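Local coordinates for protein nine-heme cytochrome c (Desulfovibrio desulfuricans, PDB 1OFY) that carries nine covalently bound c-type hemes and may form part of a transmembrane redox complex passing electrons to the cytoplasm for sulfate reduction, at residues H218-I223 with S232-T237. Residues are numbered along the deposited sequence; the frame is centred on the assembly and turned at random.
Sequences HNKPEI and SPLSLT. With HEC (heme c), chain F.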
loop_
_atom_site.group_PDB
_atom_site.type_symbol
_atom_site.label_atom_id
_atom_site.label_comp_id
_atom_site.label_asym_id
_atom_site.label_seq_id
_atom_site.Cartn_x
_atom_site.Cartn_y
_atom_site.Cartn_z
ATOM N N HIS A 218 -14.339 2.689 -4.586
ATOM C CA HIS A 218 -13.683 3.301 -5.748
ATOM C C HIS A 218 -13.444 4.751 -5.355
ATOM O O HIS A 218 -14.126 5.680 -5.775
ATOM C CB HIS A 218 -14.563 3.098 -6.977
ATOM C CG HIS A 218 -14.750 1.656 -7.370
ATOM N ND1 HIS A 218 -15.661 1.274 -8.330
ATOM C CD2 HIS A 218 -14.171 0.510 -6.967
ATOM C CE1 HIS A 218 -15.619 -0.040 -8.483
ATOM N NE2 HIS A 218 -14.720 -0.552 -7.663
ATOM N N ASN A 219 -12.467 4.937 -4.454
ATOM C CA ASN A 219 -12.451 6.206 -3.730
ATOM C C ASN A 219 -11.278 7.116 -4.052
ATOM O O ASN A 219 -10.980 8.020 -3.262
ATOM C CB ASN A 219 -12.494 5.917 -2.219
ATOM C CG ASN A 219 -11.386 4.996 -1.763
ATOM O OD1 ASN A 219 -10.275 4.989 -2.294
ATOM N ND2 ASN A 219 -11.678 4.178 -0.752
ATOM N N LYS A 220 -10.610 6.947 -5.183
ATOM C CA LYS A 220 -9.751 8.026 -5.690
ATOM C C LYS A 220 -10.182 8.294 -7.132
ATOM O O LYS A 220 -10.478 7.331 -7.836
ATOM C CB LYS A 220 -8.268 7.717 -5.623
ATOM C CG LYS A 220 -7.777 6.939 -4.420
ATOM C CD LYS A 220 -6.554 7.553 -3.765
ATOM C CE LYS A 220 -6.576 7.386 -2.254
ATOM N NZ LYS A 220 -6.937 8.632 -1.513
ATOM N N PRO A 221 -10.216 9.532 -7.580
ATOM C CA PRO A 221 -10.665 9.844 -8.944
ATOM C C PRO A 221 -9.993 9.007 -10.018
ATOM O O PRO A 221 -10.634 8.649 -11.018
ATOM C CB PRO A 221 -10.251 11.321 -9.098
ATOM C CG PRO A 221 -10.394 11.843 -7.699
ATOM C CD PRO A 221 -9.821 10.744 -6.840
ATOM N N GLU A 222 -8.721 8.634 -9.881
ATOM C CA GLU A 222 -8.148 7.807 -10.947
ATOM C C GLU A 222 -8.022 6.341 -10.594
ATOM O O GLU A 222 -7.269 5.574 -11.195
ATOM C CB GLU A 222 -6.780 8.401 -11.323
ATOM C CG GLU A 222 -6.961 9.837 -11.830
ATOM C CD GLU A 222 -5.650 10.589 -11.856
ATOM O OE1 GLU A 222 -4.606 9.962 -11.595
ATOM O OE2 GLU A 222 -5.669 11.802 -12.133
ATOM N N ILE A 223 -8.755 5.855 -9.596
ATOM C CA ILE A 223 -8.525 4.464 -9.205
ATOM C C ILE A 223 -8.953 3.448 -10.244
ATOM O O ILE A 223 -8.401 2.340 -10.309
ATOM C CB ILE A 223 -9.255 4.215 -7.863
ATOM C CG1 ILE A 223 -8.776 2.961 -7.131
ATOM C CG2 ILE A 223 -10.749 4.190 -8.065
ATOM C CD1 ILE A 223 -9.128 2.958 -5.663
ATOM N N SER A 232 1.393 0.925 -9.928
ATOM C CA SER A 232 2.147 2.167 -10.092
ATOM C C SER A 232 1.266 3.303 -9.616
ATOM O O SER A 232 0.047 3.136 -9.591
ATOM C CB SER A 232 2.605 2.362 -11.535
ATOM O OG SER A 232 1.487 2.686 -12.346
ATOM N N PRO A 233 1.837 4.434 -9.225
ATOM C CA PRO A 233 1.043 5.538 -8.679
ATOM C C PRO A 233 -0.105 5.941 -9.596
ATOM O O PRO A 233 0.076 5.937 -10.814
ATOM C CB PRO A 233 2.061 6.683 -8.598
ATOM C CG PRO A 233 3.376 5.999 -8.450
ATOM C CD PRO A 233 3.275 4.736 -9.262
ATOM N N LEU A 234 -1.271 6.277 -9.055
ATOM C CA LEU A 234 -2.377 6.686 -9.923
ATOM C C LEU A 234 -1.948 7.909 -10.731
ATOM O O LEU A 234 -1.280 8.820 -10.233
ATOM C CB LEU A 234 -3.649 6.965 -9.130
ATOM C CG LEU A 234 -4.215 5.798 -8.304
ATOM C CD1 LEU A 234 -5.580 6.127 -7.707
ATOM C CD2 LEU A 234 -4.306 4.534 -9.144
ATOM N N SER A 235 -2.306 7.948 -12.010
ATOM C CA SER A 235 -1.769 8.954 -12.912
ATOM C C SER A 235 -2.556 9.011 -14.206
ATOM O O SER A 235 -3.115 7.994 -14.629
ATOM C CB SER A 235 -0.313 8.572 -13.214
ATOM O OG SER A 235 0.124 9.232 -14.389
ATOM N N LEU A 236 -2.616 10.154 -14.879
ATOM C CA LEU A 236 -3.318 10.168 -16.166
ATOM C C LEU A 236 -2.394 9.660 -17.262
ATOM O O LEU A 236 -2.793 9.465 -18.412
ATOM C CB LEU A 236 -3.840 11.563 -16.492
ATOM C CG LEU A 236 -5.013 12.066 -15.654
ATOM C CD1 LEU A 236 -5.418 13.469 -16.080
ATOM C CD2 LEU A 236 -6.202 11.118 -15.751
ATOM N N THR A 237 -1.123 9.426 -16.944
ATOM C CA THR A 237 -0.229 8.864 -17.963
ATOM C C THR A 237 0.633 7.752 -17.394
ATOM O O THR A 237 1.844 7.891 -17.215
ATOM C CB THR A 237 0.665 9.966 -18.563
ATOM O OG1 THR A 237 1.360 10.624 -17.497
ATOM C CG2 THR A 237 -0.160 11.050 -19.246
HETATM FE FE HEC F . -14.364 -2.425 -7.781
HETATM C CHA HEC F . -11.850 -1.902 -5.475
HETATM C CHB HEC F . -16.471 -3.197 -5.316
HETATM C CHC HEC F . -16.861 -2.968 -10.099
HETATM C CHD HEC F . -12.211 -1.707 -10.268
HETATM N NA HEC F . -14.172 -2.520 -5.789
HETATM C C1A HEC F . -13.064 -2.329 -4.993
HETATM C C2A HEC F . -13.370 -2.667 -3.621
HETATM C C3A HEC F . -14.679 -2.978 -3.575
HETATM C C4A HEC F . -15.181 -2.914 -4.932
HETATM C CMA HEC F . -15.540 -3.340 -2.361
HETATM C CAA HEC F . -12.327 -2.647 -2.497
HETATM C CBA HEC F . -11.278 -3.761 -2.713
HETATM C CGA HEC F . -11.920 -5.117 -2.456
HETATM O O1A HEC F . -12.502 -5.231 -1.352
HETATM O O2A HEC F . -11.799 -5.959 -3.368
HETATM N NB HEC F . -16.337 -2.775 -7.731
HETATM C C1B HEC F . -16.996 -3.198 -6.587
HETATM C C2B HEC F . -18.338 -3.642 -6.920
HETATM C C3B HEC F . -18.451 -3.580 -8.259
HETATM C C4B HEC F . -17.191 -3.098 -8.773
HETATM C CMB HEC F . -19.384 -4.101 -5.896
HETATM C CAB HEC F . -19.659 -3.957 -9.115
HETATM C CBB HEC F . -20.946 -3.224 -8.736
HETATM N NC HEC F . -14.491 -2.477 -9.783
HETATM C C1C HEC F . -15.623 -2.589 -10.571
HETATM C C2C HEC F . -15.315 -2.261 -11.944
HETATM C C3C HEC F . -13.996 -2.012 -11.999
HETATM C C4C HEC F . -13.494 -2.046 -10.643
HETATM C CMC HEC F . -16.337 -2.239 -13.086
HETATM C CAC HEC F . -13.151 -1.777 -13.263
HETATM C CBC HEC F . -13.659 -0.644 -14.162
HETATM N ND HEC F . -12.419 -1.947 -7.849
HETATM C C1D HEC F . -11.705 -1.651 -8.996
HETATM C C2D HEC F . -10.349 -1.283 -8.654
HETATM C C3D HEC F . -10.278 -1.254 -7.313
HETATM C C4D HEC F . -11.546 -1.720 -6.807
HETATM C CMD HEC F . -9.245 -0.980 -9.670
HETATM C CAD HEC F . -9.116 -0.799 -6.429
HETATM C CBD HEC F . -8.147 -1.951 -6.107
HETATM C CGD HEC F . -7.388 -1.672 -4.820
HETATM O O1D HEC F . -8.059 -1.669 -3.762
HETATM O O2D HEC F . -6.159 -1.461 -4.904
#
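Glu222 and Leu234 both set CG anti to their own carbonyl carbon, chi1 -61° and -60°, and the two side chains reach past each other: the extended glutamate carries its carboxylate out to Ser235 and Leu236, while the leucine meets the type I beta turn of Lys220 to Ile223. The 2.9 Å bond from Ile223 N to Lys220 O closes that turn, and Leu234 CD1 packs against its two end residues, 3.8 Å from Lys220 CB and 3.7 Å from Ile223 CA. A branched apolar side chain suits this place because one methyl can touch both ends of the turn, while CD2 lies near Glu222 O. The lysine contributes only the base of its chain, which crosses the leucine at about a right angle. Glu222 likewise crosses Leu236: OE1 comes to 3.1 Å from Ser235 N at an angle too poor for a hydrogen bond, and OE2 rests 3.6 Å from Leu236 CG. Ser235 OG, on a side chain short enough to reach the N two residues on, accepts from Thr237 N, an ST turn. Leu234 N is hydrogen-bonded to Glu124 of a second copy of the protein, so this surface contact lies at the interface between the two. The turn follows helix 212-217 and the axial ligand of heme 4, the extra heme between the two tetraheme clusters. Ile223's apolar end suits that heme's aliphatic CAD, 3.8 Å from CD1. His115 is the other axial ligand; the imidazole of His218 supplies NE2, which binds the iron at 1.9 Å.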